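NanS-p (Escherichia phage vB_EcoP_24B, PDB 6YP6) is a phage carbohydrate esterase that probably removes O-acetyl groups from sialic acids, represented by a probable carbohydrate-binding region. Local coordinates at residues L126-N138 / T177-F189. Residues are numbered along the deposited sequence; the frame is centred on the assembly and turned at random.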
ATOM      1  N   LEU A 126       0.513 -15.590  -1.555  1.00  7.36           N
ATOM      2  CA  LEU A 126       0.779 -14.165  -1.384  1.00  7.14           C
ATOM      3  C   LEU A 126      -0.368 -13.563  -0.576  1.00  7.20           C
ATOM      4  O   LEU A 126      -1.525 -13.604  -1.008  1.00  8.07           O
ATOM      5  CB  LEU A 126       0.895 -13.462  -2.737  1.00  7.42           C
ATOM      6  CG  LEU A 126       1.355 -12.005  -2.663  1.00  7.97           C
ATOM      7  CD1 LEU A 126       2.785 -11.914  -2.165  1.00  8.44           C
ATOM      8  CD2 LEU A 126       1.212 -11.300  -4.001  1.00  9.17           C
ATOM      9  N   ASN A 127      -0.059 -13.007   0.590  1.00  7.46           N
ATOM     10  CA  ASN A 127      -1.060 -12.535   1.534  1.00  7.49           C
ATOM     11  C   ASN A 127      -1.026 -11.020   1.699  1.00  7.20           C
ATOM     12  O   ASN A 127       0.013 -10.376   1.525  1.00  7.63           O
ATOM     13  CB  ASN A 127      -0.810 -13.191   2.888  1.00  8.63           C
ATOM     14  CG  ASN A 127      -0.968 -14.681   2.827  1.00  9.61           C
ATOM     15  OD1 ASN A 127      -1.788 -15.200   2.062  1.00 10.33           O
ATOM     16  ND2 ASN A 127      -0.174 -15.383   3.611  1.00 10.44           N
ATOM     17  N   VAL A 128      -2.191 -10.485   2.066  1.00  7.40           N
ATOM     18  CA  VAL A 128      -2.371  -9.092   2.445  1.00  7.38           C
ATOM     19  C   VAL A 128      -2.680  -9.067   3.936  1.00  6.77           C
ATOM     20  O   VAL A 128      -3.633  -9.715   4.377  1.00  7.59           O
ATOM     21  CB  VAL A 128      -3.521  -8.438   1.670  1.00 10.12           C
ATOM     22  CG1 VAL A 128      -3.620  -6.972   2.044  1.00 10.64           C
ATOM     23  CG2 VAL A 128      -3.385  -8.608   0.174  1.00 11.58           C
ATOM     24  N   MET A 129      -1.892  -8.310   4.706  1.00  6.97           N
ATOM     25  CA  MET A 129      -1.943  -8.296   6.153  1.00  7.45           C
ATOM     26  C   MET A 129      -2.151  -6.873   6.657  1.00  6.90           C
ATOM     27  O   MET A 129      -1.745  -5.908   6.013  1.00  7.26           O
ATOM     28  CB  MET A 129      -0.599  -8.797   6.719  1.00  7.78           C
ATOM     29  CG  MET A 129      -0.173 -10.161   6.227  1.00  8.61           C
ATOM     30  SD  MET A 129      -1.235 -11.529   6.736  1.00 10.59           S
ATOM     31  CE  MET A 129      -1.026 -11.496   8.502  1.00 11.85           C
ATOM     32  N   TYR A 130      -2.761  -6.762   7.835  1.00  6.93           N
ATOM     33  CA  TYR A 130      -2.976  -5.491   8.520  1.00  7.02           C
ATOM     34  C   TYR A 130      -2.083  -5.449   9.745  1.00  7.25           C
ATOM     35  O   TYR A 130      -2.240  -6.266  10.660  1.00  8.19           O
ATOM     36  CB  TYR A 130      -4.451  -5.367   8.907  1.00  7.55           C
ATOM     37  CG  TYR A 130      -4.904  -4.062   9.525  1.00  7.37           C
ATOM     38  CD1 TYR A 130      -4.196  -2.882   9.386  1.00  7.31           C
ATOM     39  CD2 TYR A 130      -6.093  -4.017  10.234  1.00  7.57           C
ATOM     40  CE1 TYR A 130      -4.655  -1.689   9.949  1.00  7.62           C
ATOM     41  CE2 TYR A 130      -6.550  -2.846  10.806  1.00  7.68           C
ATOM     42  CZ  TYR A 130      -5.838  -1.680  10.659  1.00  7.74           C
ATOM     43  OH  TYR A 130      -6.305  -0.524  11.247  1.00  8.55           O
ATOM     44  N   HIS A 131      -1.155  -4.492   9.764  1.00  7.09           N
ATOM     45  CA  HIS A 131      -0.231  -4.314  10.885  1.00  7.91           C
ATOM     46  C   HIS A 131      -0.913  -3.486  11.972  1.00  7.64           C
ATOM     47  O   HIS A 131      -0.670  -2.287  12.147  1.00  8.93           O
ATOM     48  CB  HIS A 131       1.036  -3.641  10.396  1.00  8.51           C
ATOM     49  CG  HIS A 131       2.148  -3.618  11.399  1.00  9.19           C
ATOM     50  ND1 HIS A 131       3.443  -3.316  11.038  1.00 11.08           N
ATOM     51  CD2 HIS A 131       2.179  -3.867  12.732  1.00  9.59           C
ATOM     52  CE1 HIS A 131       4.218  -3.368  12.109  1.00 11.50           C
ATOM     53  NE2 HIS A 131       3.476  -3.689  13.151  1.00 11.16           N
ATOM     54  N   ASN A 132      -1.809  -4.141  12.703  1.00  7.97           N
ATOM     55  CA  ASN A 132      -2.564  -3.461  13.744  1.00  8.66           C
ATOM     56  C   ASN A 132      -2.369  -4.099  15.115  1.00  9.14           C
ATOM     57  O   ASN A 132      -3.052  -3.695  16.059  1.00 11.82           O
ATOM     58  CB  ASN A 132      -4.052  -3.334  13.402  1.00  9.33           C
ATOM     59  CG  ASN A 132      -4.792  -4.630  13.563  1.00  9.52           C
ATOM     60  OD1 ASN A 132      -4.257  -5.716  13.355  1.00  9.37           O
ATOM     61  ND2 ASN A 132      -6.059  -4.521  13.933  1.00 10.02           N
ATOM     62  N   ALA A 133      -1.417  -5.017  15.262  1.00  8.72           N
ATOM     63  CA  ALA A 133      -1.115  -5.658  16.528  1.00  8.91           C
ATOM     64  C   ALA A 133       0.329  -5.382  16.921  1.00  9.33           C
ATOM     65  O   ALA A 133       1.176  -5.101  16.082  1.00  9.76           O
ATOM     66  CB  ALA A 133      -1.353  -7.171  16.435  1.00  9.51           C
ATOM     67  N   LYS A 134       0.608  -5.484  18.223  1.00  9.98           N
ATOM     68  CA  LYS A 134       1.974  -5.272  18.697  1.00 10.92           C
ATOM     69  C   LYS A 134       2.949  -6.298  18.129  1.00  9.91           C
ATOM     70  O   LYS A 134       4.090  -5.954  17.814  1.00 10.62           O
ATOM     71  CB  LYS A 134       2.017  -5.320  20.220  1.00 13.48           C
ATOM     72  CG  LYS A 134       1.374  -4.139  20.909  1.00 16.43           C
ATOM     73  CD  LYS A 134       1.624  -4.211  22.415  1.00 19.28           C
ATOM     74  CE  LYS A 134       0.498  -3.614  23.232  1.00 21.19           C
ATOM     75  NZ  LYS A 134      -0.674  -4.532  23.324  1.00 23.00           N
ATOM     76  N   VAL A 135       2.537  -7.565  18.032  1.00  9.84           N
ATOM     77  CA  VAL A 135       3.388  -8.618  17.489  1.00 10.06           C
ATOM     78  C   VAL A 135       2.699  -9.226  16.277  1.00  9.29           C
ATOM     79  O   VAL A 135       1.473  -9.397  16.254  1.00  9.44           O
ATOM     80  CB  VAL A 135       3.780  -9.694  18.519  1.00 11.78           C
ATOM     81  CG1 VAL A 135       4.588  -9.069  19.638  1.00 12.26           C
ATOM     82  CG2 VAL A 135       2.575 -10.406  19.066  1.00 13.18           C
ATOM     83  N   ALA A 136       3.503  -9.549  15.262  1.00  9.45           N
ATOM     84  CA  ALA A 136       2.938  -9.831  13.951  1.00  9.93           C
ATOM     85  C   ALA A 136       2.138 -11.120  13.919  1.00 10.33           C
ATOM     86  O   ALA A 136       1.270 -11.270  13.053  1.00 10.56           O
ATOM     87  CB  ALA A 136       4.038  -9.888  12.889  1.00 10.74           C
ATOM     88  N   THR A 137       2.402 -12.036  14.849  1.00 11.13           N
ATOM     89  CA  THR A 137       1.598 -13.247  14.956  1.00 12.59           C
ATOM     90  C   THR A 137       0.128 -12.936  15.218  1.00 12.47           C
ATOM     91  O   THR A 137      -0.729 -13.796  14.985  1.00 14.39           O
ATOM     92  CB  THR A 137       2.168 -14.151  16.057  1.00 15.28           C
ATOM     93  OG1 THR A 137       2.246 -13.433  17.293  1.00 16.88           O
ATOM     94  CG2 THR A 137       3.562 -14.626  15.683  1.00 16.66           C
ATOM     95  N   ASN A 138      -0.190 -11.722  15.665  1.00 11.13           N
ATOM     96  CA  ASN A 138      -1.570 -11.304  15.883  1.00 11.01           C
ATOM     97  C   ASN A 138      -2.087 -10.299  14.859  1.00 10.34           C
ATOM     98  O   ASN A 138      -3.235  -9.852  14.979  1.00 10.95           O
ATOM     99  CB  ASN A 138      -1.717 -10.717  17.287  1.00 12.22           C
ATOM    100  CG  ASN A 138      -1.498 -11.747  18.363  1.00 14.01           C
ATOM    101  OD1 ASN A 138      -1.860 -12.914  18.210  1.00 15.03           O
ATOM    102  ND2 ASN A 138      -0.891 -11.329  19.453  1.00 14.61           N
ATOM    103  N   THR A 177     -13.167  -9.846   2.840  1.00  9.21           N
ATOM    104  CA  THR A 177     -14.000  -9.627   4.020  1.00  9.36           C
ATOM    105  C   THR A 177     -13.805  -8.211   4.545  1.00  8.30           C
ATOM    106  O   THR A 177     -12.664  -7.783   4.755  1.00  8.02           O
ATOM    107  CB  THR A 177     -13.627 -10.643   5.096  1.00 11.15           C
ATOM    108  OG1 THR A 177     -13.737 -11.959   4.546  1.00 13.01           O
ATOM    109  CG2 THR A 177     -14.518 -10.526   6.315  1.00 12.17           C
ATOM    110  N   PRO A 178     -14.882  -7.463   4.791  1.00  8.57           N
ATOM    111  CA  PRO A 178     -14.719  -6.134   5.399  1.00  8.72           C
ATOM    112  C   PRO A 178     -14.023  -6.239   6.745  1.00  8.03           C
ATOM    113  O   PRO A 178     -14.161  -7.230   7.468  1.00  8.27           O
ATOM    114  CB  PRO A 178     -16.163  -5.634   5.553  1.00 10.06           C
ATOM    115  CG  PRO A 178     -16.917  -6.385   4.517  1.00 10.87           C
ATOM    116  CD  PRO A 178     -16.294  -7.740   4.445  1.00  9.98           C
ATOM    117  N   PHE A 179     -13.283  -5.188   7.089  1.00  7.66           N
ATOM    118  CA  PHE A 179     -12.633  -5.089   8.388  1.00  7.87           C
ATOM    119  C   PHE A 179     -12.715  -3.645   8.847  1.00  7.76           C
ATOM    120  O   PHE A 179     -12.876  -2.730   8.039  1.00  8.90           O
ATOM    121  CB  PHE A 179     -11.159  -5.553   8.326  1.00  7.77           C
ATOM    122  CG  PHE A 179     -10.288  -4.688   7.458  1.00  8.08           C
ATOM    123  CD1 PHE A 179     -10.289  -4.804   6.079  1.00  8.58           C
ATOM    124  CD2 PHE A 179      -9.445  -3.758   8.040  1.00  8.82           C
ATOM    125  CE1 PHE A 179      -9.481  -3.985   5.302  1.00  9.08           C
ATOM    126  CE2 PHE A 179      -8.636  -2.945   7.273  1.00  9.59           C
ATOM    127  CZ  PHE A 179      -8.652  -3.062   5.907  1.00  9.68           C
ATOM    128  N   THR A 180     -12.598  -3.436  10.152  1.00  8.02           N
ATOM    129  CA  THR A 180     -12.645  -2.098  10.714  1.00  8.45           C
ATOM    130  C   THR A 180     -11.246  -1.668  11.146  1.00  8.08           C
ATOM    131  O   THR A 180     -10.538  -2.409  11.834  1.00  9.39           O
ATOM    132  CB  THR A 180     -13.646  -2.025  11.865  1.00 10.07           C
ATOM    133  OG1 THR A 180     -14.955  -2.309  11.358  1.00 10.82           O
ATOM    134  CG2 THR A 180     -13.664  -0.638  12.493  1.00 11.32           C
ATOM    135  N   LEU A 181     -10.850  -0.471  10.722  1.00  7.72           N
ATOM    136  CA  LEU A 181      -9.573   0.079  11.142  1.00  8.04           C
ATOM    137  C   LEU A 181      -9.547   0.202  12.655  1.00  8.24           C
ATOM    138  O   LEU A 181     -10.559   0.505  13.290  1.00  9.72           O
ATOM    139  CB  LEU A 181      -9.344   1.456  10.533  1.00  8.20           C
ATOM    140  CG  LEU A 181      -9.223   1.501   9.011  1.00  9.55           C
ATOM    141  CD1 LEU A 181      -9.262   2.937   8.525  1.00 11.30           C
ATOM    142  CD2 LEU A 181      -7.969   0.820   8.504  1.00 10.52           C
ATOM    143  N   THR A 182      -8.374  -0.027  13.232  1.00  8.26           N
ATOM    144  CA  THR A 182      -8.135   0.130  14.656  1.00  8.71           C
ATOM    145  C   THR A 182      -6.879   0.969  14.823  1.00  9.32           C
ATOM    146  O   THR A 182      -6.182   1.284  13.859  1.00  9.60           O
ATOM    147  CB  THR A 182      -7.937  -1.219  15.366  1.00  9.61           C
ATOM    148  OG1 THR A 182      -6.712  -1.819  14.941  1.00 10.41           O
ATOM    149  CG2 THR A 182      -9.074  -2.165  15.086  1.00 10.67           C
ATOM    150  N   GLN A 183      -6.568   1.303  16.065  1.00 11.15           N
ATOM    151  CA  GLN A 183      -5.245   1.839  16.348  1.00 13.16           C
ATOM    152  C   GLN A 183      -4.180   0.806  15.983  1.00 12.76           C
ATOM    153  O   GLN A 183      -4.428  -0.399  15.932  1.00 13.93           O
ATOM    154  CB  GLN A 183      -5.141   2.243  17.817  1.00 15.32           C
ATOM    155  CG  GLN A 183      -6.147   3.332  18.189  1.00 16.97           C
ATOM    156  CD  GLN A 183      -5.929   3.913  19.567  1.00 19.85           C
ATOM    157  OE1 GLN A 183      -4.907   3.670  20.199  1.00 20.84           O
ATOM    158  NE2 GLN A 183      -6.888   4.705  20.034  1.00 21.05           N
ATOM    159  N   SER A 184      -2.969   1.297  15.739  1.00 12.97           N
ATOM    160  CA  SER A 184      -1.855   0.472  15.296  1.00 13.02           C
ATOM    161  C   SER A 184      -0.585   0.916  16.008  1.00 13.92           C
ATOM    162  O   SER A 184      -0.469   2.084  16.385  1.00 14.20           O
ATOM    163  CB  SER A 184      -1.646   0.650  13.785  1.00 12.85           C
ATOM    164  OG  SER A 184      -0.389   0.178  13.335  1.00 13.13           O
ATOM    165  N   PRO A 185       0.379   0.005  16.183  1.00 14.10           N
ATOM    166  CA  PRO A 185       1.648   0.395  16.813  1.00 14.90           C
ATOM    167  C   PRO A 185       2.603   1.123  15.889  1.00 15.22           C
ATOM    168  O   PRO A 185       3.629   1.624  16.368  1.00 16.08           O
ATOM    169  CB  PRO A 185       2.250  -0.958  17.225  1.00 15.55           C
ATOM    170  CG  PRO A 185       1.770  -1.885  16.174  1.00 15.43           C
ATOM    171  CD  PRO A 185       0.350  -1.439  15.880  1.00 14.78           C
ATOM    172  N   VAL A 186       2.320   1.178  14.584  1.00 15.35           N
ATOM    173  CA  VAL A 186       3.255   1.803  13.657  1.00 15.53           C
ATOM    174  C   VAL A 186       3.359   3.285  13.982  1.00 15.40           C
ATOM    175  O   VAL A 186       2.354   4.006  14.017  1.00 15.33           O
ATOM    176  CB  VAL A 186       2.827   1.547  12.204  1.00 16.10           C
ATOM    177  CG1 VAL A 186       3.756   2.284  11.244  1.00 16.76           C
ATOM    178  CG2 VAL A 186       2.814   0.047  11.899  1.00 16.31           C
ATOM    179  N   SER A 187       4.590   3.744  14.202  1.00 16.48           N
ATOM    180  CA  SER A 187       4.843   5.100  14.668  1.00 17.58           C
ATOM    181  C   SER A 187       5.985   5.792  13.953  1.00 17.20           C
ATOM    182  O   SER A 187       6.124   7.001  14.126  1.00 16.88           O
ATOM    183  CB  SER A 187       5.172   5.091  16.166  1.00 19.31           C
ATOM    184  OG  SER A 187       6.322   4.298  16.405  1.00 20.62           O
ATOM    185  N   ALA A 188       6.800   5.089  13.170  1.00 17.83           N
ATOM    186  CA  ALA A 188       8.069   5.621  12.691  1.00 18.35           C
ATOM    187  C   ALA A 188       7.947   6.449  11.420  1.00 17.76           C
ATOM    188  O   ALA A 188       8.961   6.967  10.941  1.00 19.36           O
ATOM    189  CB  ALA A 188       9.057   4.477  12.428  1.00 19.23           C
ATOM    190  N   PHE A 189       6.750   6.588  10.855  1.00 15.81           N
ATOM    191  CA  PHE A 189       6.570   7.244   9.566  1.00 14.95           C
ATOM    192  C   PHE A 189       5.871   8.583   9.741  1.00 15.09           C
ATOM    193  O   PHE A 189       4.948   8.721  10.553  1.00 15.85           O
ATOM    194  CB  PHE A 189       5.802   6.339   8.601  1.00 14.66           C
ATOM    195  CG  PHE A 189       6.503   5.045   8.339  1.00 15.38           C
ATOM    196  CD1 PHE A 189       7.462   4.945   7.337  1.00 16.35           C
ATOM    197  CD2 PHE A 189       6.247   3.937   9.123  1.00 16.46           C
ATOM    198  CE1 PHE A 189       8.131   3.767   7.113  1.00 17.03           C
ATOM    199  CE2 PHE A 189       6.918   2.746   8.902  1.00 17.29           C
ATOM    200  CZ  PHE A 189       7.863   2.664   7.897  1.00 17.39           C
TER
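The phenol of Tyr130 reaches across to segment 177-189, where its OH accepts the backbone N-H of Thr182 at 2.9 Å from N to OH, a nearly straight bond (165°) with the nitrogen in the plane of the ring. A chi1 of -175° swings the ring away from its own backbone N and toward that segment. Tyrosine suits the place because it pairs a polar tip with a flat apolar body: CE2 of Phe179 lies over one face toward the rim, CB of Asn132 over the centre of the opposite face, and CD2 of Leu181 packs 3.9 Å from CZ of Tyr130. Asn132 also gives ND2 to OG1 of Thr182 (3.0 Å), with the hydroxyl close to the amide plane. The same hydroxyl donates to the carbonyl O of Gln183, so it serves as acceptor and donor at once. The contact bridges the two antiparallel sheets of this beta-rich fold, joining the loop after strand 125-130 of one to the chain leaving strand 174-180 of the other; Phe117 adds a further ring beside Tyr130. Farther along, the backbone makes an inverse gamma turn centred on His131, whose carbonyl O receives OG of Ser184 at 2.8 Å, nearly in line with the C=O bond (162°). Serine fits because Ser184 OG also accepts the backbone N-H of Val186 (3.1 Å from OG to N), closing an ST turn. At the end of that turn, CG2 of Val186 lies over the imidazole face of His131 in a CH-pi contact, 3.6 Å from the ring centroid, while the rigid ring of Pro185 sets its CG 3.3 Å from the carbonyl O of Ala133.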